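Local structure of surface presentation of antigens protein spaS (Salmonella typhimurium, 3C01) at residues I4-Y9 / P18-Y23. The protein takes part, as a type III secretion exporter, in the pathway that presents on the surface the determinants Salmonella needs to enter mammalian cells. Residues are numbered along the deposited sequence; the frame is centred on the assembly and turned at random.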
loop_
_atom_site.group_PDB
_atom_site.type_symbol
_atom_site.label_atom_id
_atom_site.label_comp_id
_atom_site.label_asym_id
_atom_site.label_seq_id
_atom_site.Cartn_x
_atom_site.Cartn_y
_atom_site.Cartn_z
ATOM N N ILE B 4 -7.398 4.574 7.839
ATOM C CA ILE B 4 -5.984 4.251 7.703
ATOM C C ILE B 4 -5.651 3.951 6.267
ATOM O O ILE B 4 -6.376 3.258 5.603
ATOM C CB ILE B 4 -5.577 2.982 8.497
ATOM C CG1 ILE B 4 -5.850 3.119 9.997
ATOM C CG2 ILE B 4 -4.102 2.610 8.210
ATOM C CD1 ILE B 4 -5.624 1.763 10.725
ATOM N N THR B 5 -4.474 4.371 5.834
ATOM C CA THR B 5 -4.025 4.070 4.464
ATOM C C THR B 5 -2.551 3.730 4.523
ATOM O O THR B 5 -1.779 4.568 4.933
ATOM C CB THR B 5 -4.333 5.305 3.664
ATOM O OG1 THR B 5 -5.392 5.030 2.704
ATOM C CG2 THR B 5 -3.120 5.939 3.142
ATOM N N ILE B 6 -2.170 2.483 4.233
ATOM C CA ILE B 6 -0.765 2.038 4.249
ATOM C C ILE B 6 -0.333 1.646 2.836
ATOM O O ILE B 6 -1.025 0.894 2.185
ATOM C CB ILE B 6 -0.576 0.791 5.128
ATOM C CG1 ILE B 6 -1.044 1.046 6.585
ATOM C CG2 ILE B 6 0.879 0.346 5.154
ATOM C CD1 ILE B 6 -0.194 2.018 7.384
ATOM N N GLY B 7 0.790 2.169 2.348
ATOM C CA GLY B 7 1.222 1.914 0.983
ATOM C C GLY B 7 2.343 0.898 1.015
ATOM O O GLY B 7 3.171 0.946 1.925
ATOM N N ILE B 8 2.344 -0.028 0.044
ATOM C CA ILE B 8 3.377 -1.037 -0.085
ATOM C C ILE B 8 4.160 -0.826 -1.362
ATOM O O ILE B 8 3.581 -0.821 -2.457
ATOM C CB ILE B 8 2.777 -2.467 -0.142
ATOM C CG1 ILE B 8 1.925 -2.780 1.115
ATOM C CG2 ILE B 8 3.901 -3.527 -0.403
ATOM C CD1 ILE B 8 2.684 -2.756 2.440
ATOM N N TYR B 9 5.473 -0.652 -1.213
ATOM C CA TYR B 9 6.393 -0.583 -2.342
ATOM C C TYR B 9 7.018 -1.960 -2.444
ATOM O O TYR B 9 7.488 -2.513 -1.436
ATOM C CB TYR B 9 7.449 0.491 -2.081
ATOM C CG TYR B 9 8.690 0.485 -2.959
ATOM C CD1 TYR B 9 9.713 -0.448 -2.761
ATOM C CD2 TYR B 9 8.882 1.456 -3.936
ATOM C CE1 TYR B 9 10.870 -0.432 -3.539
ATOM C CE2 TYR B 9 10.032 1.479 -4.727
ATOM C CZ TYR B 9 11.023 0.531 -4.520
ATOM O OH TYR B 9 12.156 0.530 -5.284
ATOM N N PRO B 18 9.468 -6.045 0.667
ATOM C CA PRO B 18 8.624 -4.849 0.451
ATOM C C PRO B 18 8.784 -3.778 1.512
ATOM O O PRO B 18 9.328 -4.043 2.542
ATOM C CB PRO B 18 7.213 -5.385 0.453
ATOM C CG PRO B 18 7.332 -6.906 0.673
ATOM C CD PRO B 18 8.700 -7.255 0.991
ATOM N N MET B 19 8.303 -2.579 1.238
ATOM C CA MET B 19 8.479 -1.454 2.128
ATOM C C MET B 19 7.172 -0.667 2.303
ATOM O O MET B 19 6.327 -0.642 1.424
ATOM C CB MET B 19 9.539 -0.548 1.542
ATOM C CG MET B 19 9.705 0.767 2.213
ATOM S SD MET B 19 11.029 1.745 1.432
ATOM C CE MET B 19 10.034 2.893 0.449
ATOM N N ILE B 20 7.039 -0.028 3.456
ATOM C CA ILE B 20 5.935 0.839 3.739
ATOM C C ILE B 20 6.220 2.183 3.078
ATOM O O ILE B 20 7.030 2.960 3.609
ATOM C CB ILE B 20 5.773 1.093 5.224
ATOM C CG1 ILE B 20 5.683 -0.226 6.047
ATOM C CG2 ILE B 20 4.573 1.933 5.438
ATOM C CD1 ILE B 20 4.530 -1.145 5.698
ATOM N N SER B 21 5.567 2.433 1.934
ATOM C CA SER B 21 5.788 3.608 1.141
ATOM C C SER B 21 4.973 4.797 1.597
ATOM O O SER B 21 5.381 5.923 1.395
ATOM C CB SER B 21 5.462 3.302 -0.333
ATOM O OG SER B 21 4.219 2.616 -0.476
ATOM N N VAL B 22 3.780 4.536 2.135
ATOM C CA VAL B 22 2.808 5.559 2.477
ATOM C C VAL B 22 2.259 5.202 3.841
ATOM O O VAL B 22 2.010 4.029 4.110
ATOM C CB VAL B 22 1.666 5.547 1.489
ATOM C CG1 VAL B 22 0.551 6.512 1.926
ATOM C CG2 VAL B 22 2.194 5.854 0.096
ATOM N N TYR B 23 2.070 6.207 4.703
ATOM C CA TYR B 23 1.501 5.957 6.027
ATOM C C TYR B 23 0.712 7.190 6.492
ATOM O O TYR B 23 1.310 8.222 6.808
ATOM C CB TYR B 23 2.653 5.663 6.964
ATOM C CG TYR B 23 2.298 5.183 8.347
ATOM C CD1 TYR B 23 2.296 3.820 8.638
ATOM C CD2 TYR B 23 2.055 6.078 9.374
ATOM C CE1 TYR B 23 2.017 3.347 9.890
ATOM C CE2 TYR B 23 1.753 5.621 10.657
ATOM C CZ TYR B 23 1.748 4.251 10.904
ATOM O OH TYR B 23 1.504 3.748 12.158
#
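Strands 4-9 and 19-23 run antiparallel, Tyr9 pairing with Met19 and Gly7 facing both Ser21 and Val22, with their axes at 139°. Tyr9 and Met19 form a complete hydrogen-bonded pair. Tyr9 N binds Met19 O at 2.8 Å, Met19 N returns a bond to Tyr9 O, and each N lies in the plane of the carbonyl that accepts it. Further along, Gly7 N donates to Val22 O at 2.8 Å, but Gly7 O accepts from Ser21 N, which stands above the carbonyl plane. Ser21 is thus an extra residue, with backbone angles near helical values, and its side chain lies on the same side as that of Val22. Val22 CB sits 3.7 Å from Gly7 CA, where glycine carries no side chain. Beside it, Val22 CG1 meets Thr5 CG2. Ser21 OG is hydrogen-bonded to a polar side chain of another protein chain. Farther along this face, Met19 CG is anti to the backbone N (chi1 171°) and the chain stays extended to SD, which lies 5.4 Å from the Tyr9 ring centroid in an oblique Met-aromatic contact.

The other face is mostly apolar, formed by Ile6, Ile8, Ile20 and the Tyr23 ring. Ile20 CD1 touches both Ile6 CG2 (4.0 Å) and Ile8 CD1 (4.1 Å). The Ile8 side chain lies side by side with Pro18, CG2 against Pro18 CB. Ile6 CD1 lies obliquely against the Tyr23 ring, whose OH is hydrogen-bonded to Phe54 O. Leu53 of helix 47-56 packs on Ile6, and Leu75 of helix 65-84 on Pro18. Strand 4-9 also pairs antiparallel with a strand of the other protein chain, probably the upstream autocleavage fragment, as in relatives. The arrangement is a beta hairpin with a beta bulge at Ser21 and Val22, in the C-terminal cytoplasmic domain of this exporter family.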